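Local structure of protein kinase domain-containing protein (Chaetomium thermophilum, 6Z3U) at residues P152-L157 with V234-F239; D220-N225 with V256-Y261. The protein is the kinase of the CAK complex and probably phosphorylates serine and threonine residues of proteins, including the RNA polymerase II CTD repeats. All coordinates share one frame; numbering follows the deposited sequence.

In the fold
From the N terminus, residues 152-157 come first. They lie in the loop between helix 136-148 and strand 157-162 of the five-stranded N-lobe sheet and reach the start of that strand. The catalytic loop follows at 220-225, then strand 226-228, then 234-239, which ends with the Asp-Phe of the DFG motif. Residues 256-261 come last, beyond strand 243-244. Contact 1 closes a loop of 76 intervening residues and contact 2 one of 30. Their segments alternate, so the two loops cross. Contact 1 ties the loop entering the N-lobe sheet to strand 234-236, just ahead of the DFG motif. Contact 2 ties the catalytic loop to the end of the activation segment. They meet where Asn-225 O probably accepts a hydrogen bond from Ala-237 N (3.2 Å).

Contact 1 of 2, residues P152-L157 with V234-F239; sequences PNIIGL and VKLADF
The Phe-239 ring meets Ile-154 CG2 obliquely, with CE1 4.1 Å away. The two side chains cross at about a right angle. The carbonyl oxygens of Leu-236 and Ala-237 lie in the ring plane at its edge, and His-218 packs edge-to-face with it. The amide of Asn-153 is the other flat group. Its ND2 gives a nearly straight bond of 3.0 Å to Val-234 O, which lies in the amide plane. Glu-233 also accepts from ND2. With CG anti to the carbonyl carbon (chi1 -60°), the amide turns its ND2 toward Val-234 O.

The backbones share a single beta bridge, Ile-154 with Leu-236. Leu-236 N donates to Asn-153 O at 2.9 Å, and Ile-155 N donates to Leu-236 O at 3.0 Å. Ile-154 CD1 lies against Leu-236 CB at 4.0 Å, the two side chains pointing the same way. Ile-155 CG2 rests on Ala-237 CA at 3.6 Å.

Lys-235 bends at chi2 (-102°), and its far end follows the loop back to Pro-152. There NZ donates to Pro-152 O at 2.7 Å and also forms a salt bridge with Glu-173. Pro-152 packs on Met-9 of the chain of the RING-type domain-containing protein. Phe-239 belongs to the DFG motif of protein kinases, and its ring also touches Leu-145 and Leu-148 of helix 136-148.

All four hydrogen bonds across the contact end on backbone carbonyls, and two of the donors are side chains. The ammonium of the buried Lys-235 is paired with Glu-173, which would probably offset its charge and make the burial tolerable.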
ATOM      1  N   PRO B 152      16.244   7.516   2.538  1.00 36.69           N
ATOM      2  CA  PRO B 152      16.574   8.813   3.154  1.00 36.10           C
ATOM      3  C   PRO B 152      15.795   9.989   2.589  1.00 30.67           C
ATOM      4  O   PRO B 152      15.751  11.042   3.235  1.00 23.80           O
ATOM      5  CB  PRO B 152      18.077   8.970   2.874  1.00 40.15           C
ATOM      6  CG  PRO B 152      18.551   7.617   2.437  1.00 38.93           C
ATOM      7  CD  PRO B 152      17.383   6.967   1.783  1.00 37.08           C
ATOM      8  N   ASN B 153      15.202   9.858   1.402  1.00 37.98           N
ATOM      9  CA  ASN B 153      14.465  10.946   0.771  1.00 34.92           C
ATOM     10  C   ASN B 153      12.955  10.727   0.804  1.00 32.80           C
ATOM     11  O   ASN B 153      12.224  11.348   0.025  1.00 31.58           O
ATOM     12  CB  ASN B 153      14.946  11.131  -0.667  1.00 33.78           C
ATOM     13  CG  ASN B 153      16.422  11.453  -0.743  1.00 29.90           C
ATOM     14  OD1 ASN B 153      17.216  10.664  -1.255  1.00 39.55           O
ATOM     15  ND2 ASN B 153      16.799  12.617  -0.228  1.00 27.35           N
ATOM     16  N   ILE B 154      12.473   9.854   1.686  1.00 30.71           N
ATOM     17  CA  ILE B 154      11.048   9.671   1.931  1.00 28.17           C
ATOM     18  C   ILE B 154      10.805   9.912   3.413  1.00 30.91           C
ATOM     19  O   ILE B 154      11.520   9.360   4.259  1.00 32.01           O
ATOM     20  CB  ILE B 154      10.564   8.267   1.525  1.00 33.21           C
ATOM     21  CG1 ILE B 154      10.882   7.980   0.054  1.00 33.15           C
ATOM     22  CG2 ILE B 154       9.064   8.140   1.770  1.00 29.62           C
ATOM     23  CD1 ILE B 154       9.996   8.712  -0.927  1.00 28.01           C
ATOM     24  N   ILE B 155       9.799  10.731   3.727  1.00 30.35           N
ATOM     25  CA  ILE B 155       9.521  11.055   5.121  1.00 32.31           C
ATOM     26  C   ILE B 155       9.290   9.770   5.897  1.00 37.64           C
ATOM     27  O   ILE B 155       8.491   8.910   5.498  1.00 44.40           O
ATOM     28  CB  ILE B 155       8.320  12.006   5.221  1.00 30.89           C
ATOM     29  CG1 ILE B 155       8.155  12.496   6.659  1.00 26.94           C
ATOM     30  CG2 ILE B 155       7.046  11.317   4.753  1.00 47.70           C
ATOM     31  CD1 ILE B 155       7.088  13.549   6.819  1.00 33.59           C
ATOM     32  N   GLY B 156      10.000   9.614   7.012  1.00 35.30           N
ATOM     33  CA  GLY B 156       9.953   8.386   7.774  1.00 31.19           C
ATOM     34  C   GLY B 156       8.779   8.360   8.740  1.00 28.27           C
ATOM     35  O   GLY B 156       8.597   9.288   9.526  1.00 31.23           O
ATOM     36  N   LEU B 157       7.999   7.287   8.668  1.00 28.77           N
ATOM     37  CA  LEU B 157       6.912   7.051   9.619  1.00 27.34           C
ATOM     38  C   LEU B 157       7.499   6.272  10.791  1.00 28.17           C
ATOM     39  O   LEU B 157       7.759   5.071  10.687  1.00 38.99           O
ATOM     40  CB  LEU B 157       5.765   6.304   8.952  1.00 33.72           C
ATOM     41  CG  LEU B 157       4.542   6.028   9.829  1.00 27.78           C
ATOM     42  CD1 LEU B 157       3.907   7.322  10.298  1.00 28.71           C
ATOM     43  CD2 LEU B 157       3.533   5.189   9.078  1.00 30.60           C
ATOM     44  N   VAL B 234      16.241  16.515   1.549  1.00 32.63           N
ATOM     45  CA  VAL B 234      14.853  16.740   1.159  1.00 26.52           C
ATOM     46  C   VAL B 234      14.105  15.417   1.179  1.00 28.44           C
ATOM     47  O   VAL B 234      14.613  14.391   0.710  1.00 30.90           O
ATOM     48  CB  VAL B 234      14.777  17.406  -0.228  1.00 21.45           C
ATOM     49  CG1 VAL B 234      13.378  17.292  -0.796  1.00 33.27           C
ATOM     50  CG2 VAL B 234      15.185  18.866  -0.135  1.00 25.99           C
ATOM     51  N   LYS B 235      12.885  15.442   1.716  1.00 30.53           N
ATOM     52  CA  LYS B 235      12.056  14.254   1.874  1.00 25.85           C
ATOM     53  C   LYS B 235      10.720  14.470   1.170  1.00 25.45           C
ATOM     54  O   LYS B 235      10.109  15.536   1.304  1.00 31.38           O
ATOM     55  CB  LYS B 235      11.810  13.937   3.357  1.00 24.41           C
ATOM     56  CG  LYS B 235      12.983  14.199   4.299  1.00 21.98           C
ATOM     57  CD  LYS B 235      13.705  12.917   4.689  1.00 27.17           C
ATOM     58  CE  LYS B 235      15.012  13.224   5.413  1.00 41.17           C
ATOM     59  NZ  LYS B 235      15.827  12.009   5.702  1.00 41.73           N
ATOM     60  N   LEU B 236      10.286  13.472   0.404  1.00 24.64           N
ATOM     61  CA  LEU B 236       8.943  13.457  -0.172  1.00 25.72           C
ATOM     62  C   LEU B 236       7.933  13.049   0.896  1.00 31.92           C
ATOM     63  O   LEU B 236       8.129  12.043   1.585  1.00 39.04           O
ATOM     64  CB  LEU B 236       8.890  12.481  -1.345  1.00 26.71           C
ATOM     65  CG  LEU B 236       7.729  12.586  -2.335  1.00 30.90           C
ATOM     66  CD1 LEU B 236       7.619  13.989  -2.905  1.00 32.85           C
ATOM     67  CD2 LEU B 236       7.894  11.569  -3.449  1.00 20.25           C
ATOM     68  N   ALA B 237       6.839  13.808   1.023  1.00 45.68           N
ATOM     69  CA  ALA B 237       6.008  13.721   2.221  1.00 48.37           C
ATOM     70  C   ALA B 237       4.565  13.316   1.949  1.00 52.78           C
ATOM     71  O   ALA B 237       4.111  12.309   2.501  1.00 68.43           O
ATOM     72  CB  ALA B 237       6.037  15.060   2.972  1.00 47.94           C
ATOM     73  N   ASP B 238       3.806  14.078   1.165  1.00 38.16           N
ATOM     74  CA  ASP B 238       2.359  13.873   1.104  1.00 39.67           C
ATOM     75  C   ASP B 238       2.042  12.702   0.182  1.00 38.32           C
ATOM     76  O   ASP B 238       2.257  12.782  -1.031  1.00 49.62           O
ATOM     77  CB  ASP B 238       1.650  15.141   0.639  1.00 48.91           C
ATOM     78  CG  ASP B 238       0.145  15.070   0.834  1.00 42.32           C
ATOM     79  OD1 ASP B 238      -0.468  14.087   0.365  1.00 41.64           O
ATOM     80  OD2 ASP B 238      -0.420  15.990   1.464  1.00 45.35           O
ATOM     81  N   PHE B 239       1.510  11.620   0.754  1.00 38.33           N
ATOM     82  CA  PHE B 239       1.155  10.419   0.009  1.00 33.91           C
ATOM     83  C   PHE B 239      -0.352  10.182  -0.023  1.00 24.90           C
ATOM     84  O   PHE B 239      -0.794   9.059  -0.285  1.00 22.89           O
ATOM     85  CB  PHE B 239       1.871   9.203   0.602  1.00 32.55           C
ATOM     86  CG  PHE B 239       3.264   9.004   0.076  1.00 32.95           C
ATOM     87  CD1 PHE B 239       4.326   9.736   0.578  1.00 35.76           C
ATOM     88  CD2 PHE B 239       3.514   8.066  -0.912  1.00 30.64           C
ATOM     89  CE1 PHE B 239       5.606   9.548   0.092  1.00 32.48           C
ATOM     90  CE2 PHE B 239       4.791   7.874  -1.398  1.00 23.53           C
ATOM     91  CZ  PHE B 239       5.838   8.615  -0.896  1.00 21.47           C
TER

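Contact 2 of 2, residues D220-N225 with V256-Y261; sequences DIKPNN and VITRWY
Tyr-261 and Lys-222 form the tight half of this contact. Lys-222 CB sits over one face of the tyrosine ring, toward its rim, in a CH-pi contact 4.0 Å from the centroid. Pro-223 meets the phenol tip to tip, with CD 3.6 Å from Tyr-261 CZ. The hydroxyl is hydrogen-bonded to Glu-288. An alanine in place of Tyr-261 would probably open a gap beside Pro-223 and leave Glu-288 without its phenol partner.

The other half is polar and looser, and its residues are partly exposed. Thr-258 OG1 donates to the syn lone pair of Asp-220 OD1 at 3.1 Å. With CG between its backbone N and carbonyl carbon (chi1 47°) and the chain extended beyond, Lys-222 keeps CB on the tyrosine ring while NZ reaches Thr-258 OG1 in a weak 3.4 Å bond. The two side chains cross at about a right angle. The threonine hydroxyl thus links the predicted proton acceptor, Asp-220, with the catalytic-loop lysine, as in other Ser/Thr kinases. Within the catalytic loop, Asn-225 ND2 donates to Asp-220 O at 2.8 Å and braces the turn.

Helix 276-291 backs the contact, touching Ile-221 and Ile-257 through Ser-281 and Tyr-261 through Met-284. Ile-257 also packs on Leu-266 of helix 264-267. Pro-223 touches Glu-181 of helix 180-185, and the catalytic loop then runs into strand 226-228.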
ATOM      1  N   ASP B 220       1.143  13.204  -6.745  1.00 21.69           N
ATOM      2  CA  ASP B 220       0.931  14.568  -6.277  1.00 21.95           C
ATOM      3  C   ASP B 220       2.252  15.259  -5.964  1.00 28.72           C
ATOM      4  O   ASP B 220       2.376  15.932  -4.934  1.00 33.80           O
ATOM      5  CB  ASP B 220       0.033  14.599  -5.040  1.00 29.11           C
ATOM      6  CG  ASP B 220      -0.548  15.981  -4.779  1.00 30.59           C
ATOM      7  OD1 ASP B 220      -0.482  16.834  -5.691  1.00 26.10           O
ATOM      8  OD2 ASP B 220      -1.065  16.217  -3.666  1.00 30.57           O
ATOM      9  N   ILE B 221       3.239  15.108  -6.839  1.00 26.22           N
ATOM     10  CA  ILE B 221       4.543  15.721  -6.614  1.00 26.38           C
ATOM     11  C   ILE B 221       4.483  17.198  -6.973  1.00 26.92           C
ATOM     12  O   ILE B 221       4.071  17.573  -8.078  1.00 23.99           O
ATOM     13  CB  ILE B 221       5.640  14.990  -7.408  1.00 19.84           C
ATOM     14  CG1 ILE B 221       5.853  13.595  -6.816  1.00 24.95           C
ATOM     15  CG2 ILE B 221       6.922  15.799  -7.405  1.00 26.71           C
ATOM     16  CD1 ILE B 221       6.788  12.722  -7.610  1.00 26.14           C
ATOM     17  N   LYS B 222       4.898  18.038  -6.033  1.00 22.56           N
ATOM     18  CA  LYS B 222       4.967  19.477  -6.222  1.00 20.73           C
ATOM     19  C   LYS B 222       5.889  20.041  -5.152  1.00 31.01           C
ATOM     20  O   LYS B 222       6.213  19.347  -4.177  1.00 36.35           O
ATOM     21  CB  LYS B 222       3.573  20.122  -6.154  1.00 23.49           C
ATOM     22  CG  LYS B 222       2.731  19.650  -4.980  1.00 34.39           C
ATOM     23  CD  LYS B 222       1.415  20.409  -4.901  1.00 32.54           C
ATOM     24  CE  LYS B 222       0.510  19.847  -3.817  1.00 29.03           C
ATOM     25  NZ  LYS B 222      -0.741  20.642  -3.675  1.00 37.86           N
ATOM     26  N   PRO B 223       6.338  21.290  -5.300  1.00 29.72           N
ATOM     27  CA  PRO B 223       7.332  21.815  -4.346  1.00 22.17           C
ATOM     28  C   PRO B 223       6.891  21.764  -2.892  1.00 27.94           C
ATOM     29  O   PRO B 223       7.680  21.359  -2.026  1.00 30.11           O
ATOM     30  CB  PRO B 223       7.545  23.256  -4.836  1.00 21.29           C
ATOM     31  CG  PRO B 223       7.205  23.215  -6.284  1.00 20.64           C
ATOM     32  CD  PRO B 223       6.078  22.234  -6.403  1.00 30.29           C
ATOM     33  N   ASN B 224       5.658  22.171  -2.584  1.00 24.53           N
ATOM     34  CA  ASN B 224       5.247  22.248  -1.187  1.00 26.27           C
ATOM     35  C   ASN B 224       5.043  20.882  -0.545  1.00 23.22           C
ATOM     36  O   ASN B 224       4.789  20.822   0.662  1.00 27.50           O
ATOM     37  CB  ASN B 224       3.965  23.073  -1.053  1.00 32.63           C
ATOM     38  CG  ASN B 224       2.861  22.580  -1.956  1.00 33.22           C
ATOM     39  OD1 ASN B 224       2.888  22.807  -3.165  1.00 43.81           O
ATOM     40  ND2 ASN B 224       1.875  21.909  -1.375  1.00 32.99           N
ATOM     41  N   ASN B 225       5.129  19.796  -1.310  1.00 28.79           N
ATOM     42  CA  ASN B 225       5.129  18.448  -0.756  1.00 26.23           C
ATOM     43  C   ASN B 225       6.536  17.885  -0.612  1.00 22.75           C
ATOM     44  O   ASN B 225       6.691  16.683  -0.371  1.00 23.57           O
ATOM     45  CB  ASN B 225       4.283  17.516  -1.628  1.00 24.54           C
ATOM     46  CG  ASN B 225       2.795  17.780  -1.495  1.00 31.80           C
ATOM     47  OD1 ASN B 225       2.341  18.408  -0.535  1.00 26.97           O
ATOM     48  ND2 ASN B 225       2.023  17.293  -2.461  1.00 36.81           N
ATOM     49  N   VAL B 256      -5.840  13.091 -10.637  1.00 26.12           N
ATOM     50  CA  VAL B 256      -4.749  13.079  -9.671  1.00 25.12           C
ATOM     51  C   VAL B 256      -3.689  14.072 -10.133  1.00 24.16           C
ATOM     52  O   VAL B 256      -3.682  14.520 -11.280  1.00 34.12           O
ATOM     53  CB  VAL B 256      -4.134  11.674  -9.489  1.00 24.52           C
ATOM     54  CG1 VAL B 256      -5.024  10.814  -8.607  1.00 24.97           C
ATOM     55  CG2 VAL B 256      -3.914  11.009 -10.833  1.00 33.83           C
ATOM     56  N   ILE B 257      -2.779  14.405  -9.218  1.00 24.88           N
ATOM     57  CA  ILE B 257      -1.709  15.362  -9.480  1.00 28.69           C
ATOM     58  C   ILE B 257      -2.301  16.756  -9.637  1.00 22.64           C
ATOM     59  O   ILE B 257      -3.243  16.962 -10.411  1.00 24.33           O
ATOM     60  CB  ILE B 257      -0.893  14.991 -10.732  1.00 22.69           C
ATOM     61  CG1 ILE B 257      -0.482  13.518 -10.703  1.00 24.59           C
ATOM     62  CG2 ILE B 257       0.349  15.860 -10.826  1.00 24.16           C
ATOM     63  CD1 ILE B 257       0.264  13.071 -11.947  1.00 23.48           C
ATOM     64  N   THR B 258      -1.741  17.724  -8.918  1.00 22.06           N
ATOM     65  CA  THR B 258      -2.171  19.107  -9.070  1.00 23.35           C
ATOM     66  C   THR B 258      -2.071  19.524 -10.534  1.00 33.67           C
ATOM     67  O   THR B 258      -1.165  19.102 -11.256  1.00 40.44           O
ATOM     68  CB  THR B 258      -1.324  20.022  -8.187  1.00 25.23           C
ATOM     69  OG1 THR B 258      -1.399  19.575  -6.827  1.00 23.04           O
ATOM     70  CG2 THR B 258      -1.824  21.458  -8.271  1.00 29.16           C
ATOM     71  N   ARG B 259      -3.022  20.357 -10.969  1.00 30.75           N
ATOM     72  CA  ARG B 259      -3.143  20.684 -12.387  1.00 24.58           C
ATOM     73  C   ARG B 259      -1.806  21.099 -12.988  1.00 25.99           C
ATOM     74  O   ARG B 259      -1.366  20.539 -13.999  1.00 33.03           O
ATOM     75  CB  ARG B 259      -4.172  21.802 -12.580  1.00 28.05           C
ATOM     76  CG  ARG B 259      -4.511  22.065 -14.041  1.00 31.68           C
ATOM     77  CD  ARG B 259      -5.455  23.246 -14.215  1.00 39.18           C
ATOM     78  NE  ARG B 259      -6.667  23.123 -13.407  1.00 43.01           N
ATOM     79  CZ  ARG B 259      -6.909  23.808 -12.292  1.00 42.49           C
ATOM     80  NH1 ARG B 259      -8.045  23.612 -11.639  1.00 50.40           N
ATOM     81  NH2 ARG B 259      -6.033  24.691 -11.828  1.00 42.03           N
ATOM     82  N   TRP B 260      -1.139  22.075 -12.371  1.00 27.71           N
ATOM     83  CA  TRP B 260       0.082  22.630 -12.946  1.00 23.81           C
ATOM     84  C   TRP B 260       1.145  21.570 -13.203  1.00 26.40           C
ATOM     85  O   TRP B 260       2.057  21.808 -14.002  1.00 34.79           O
ATOM     86  CB  TRP B 260       0.646  23.711 -12.024  1.00 23.64           C
ATOM     87  CG  TRP B 260      -0.289  24.859 -11.800  1.00 28.89           C
ATOM     88  CD1 TRP B 260      -1.495  25.069 -12.406  1.00 32.85           C
ATOM     89  CD2 TRP B 260      -0.101  25.955 -10.894  1.00 26.41           C
ATOM     90  NE1 TRP B 260      -2.064  26.230 -11.942  1.00 34.65           N
ATOM     91  CE2 TRP B 260      -1.230  26.791 -11.010  1.00 25.31           C
ATOM     92  CE3 TRP B 260       0.910  26.310 -10.000  1.00 26.33           C
ATOM     93  CZ2 TRP B 260      -1.374  27.957 -10.265  1.00 26.35           C
ATOM     94  CZ3 TRP B 260       0.766  27.469  -9.261  1.00 28.27           C
ATOM     95  CH2 TRP B 260      -0.368  28.279  -9.399  1.00 26.73           C
ATOM     96  N   TYR B 261       1.060  20.420 -12.535  1.00 25.68           N
ATOM     97  CA  TYR B 261       2.037  19.350 -12.684  1.00 25.30           C
ATOM     98  C   TYR B 261       1.429  18.096 -13.302  1.00 29.40           C
ATOM     99  O   TYR B 261       2.096  17.056 -13.352  1.00 28.25           O
ATOM    100  CB  TYR B 261       2.658  19.024 -11.323  1.00 27.69           C
ATOM    101  CG  TYR B 261       3.108  20.259 -10.572  1.00 26.53           C
ATOM    102  CD1 TYR B 261       2.216  20.976  -9.785  1.00 20.65           C
ATOM    103  CD2 TYR B 261       4.414  20.719 -10.667  1.00 31.59           C
ATOM    104  CE1 TYR B 261       2.612  22.107  -9.107  1.00 20.33           C
ATOM    105  CE2 TYR B 261       4.820  21.855  -9.989  1.00 24.38           C
ATOM    106  CZ  TYR B 261       3.913  22.543  -9.212  1.00 20.03           C
ATOM    107  OH  TYR B 261       4.301  23.671  -8.533  1.00 25.67           O
TER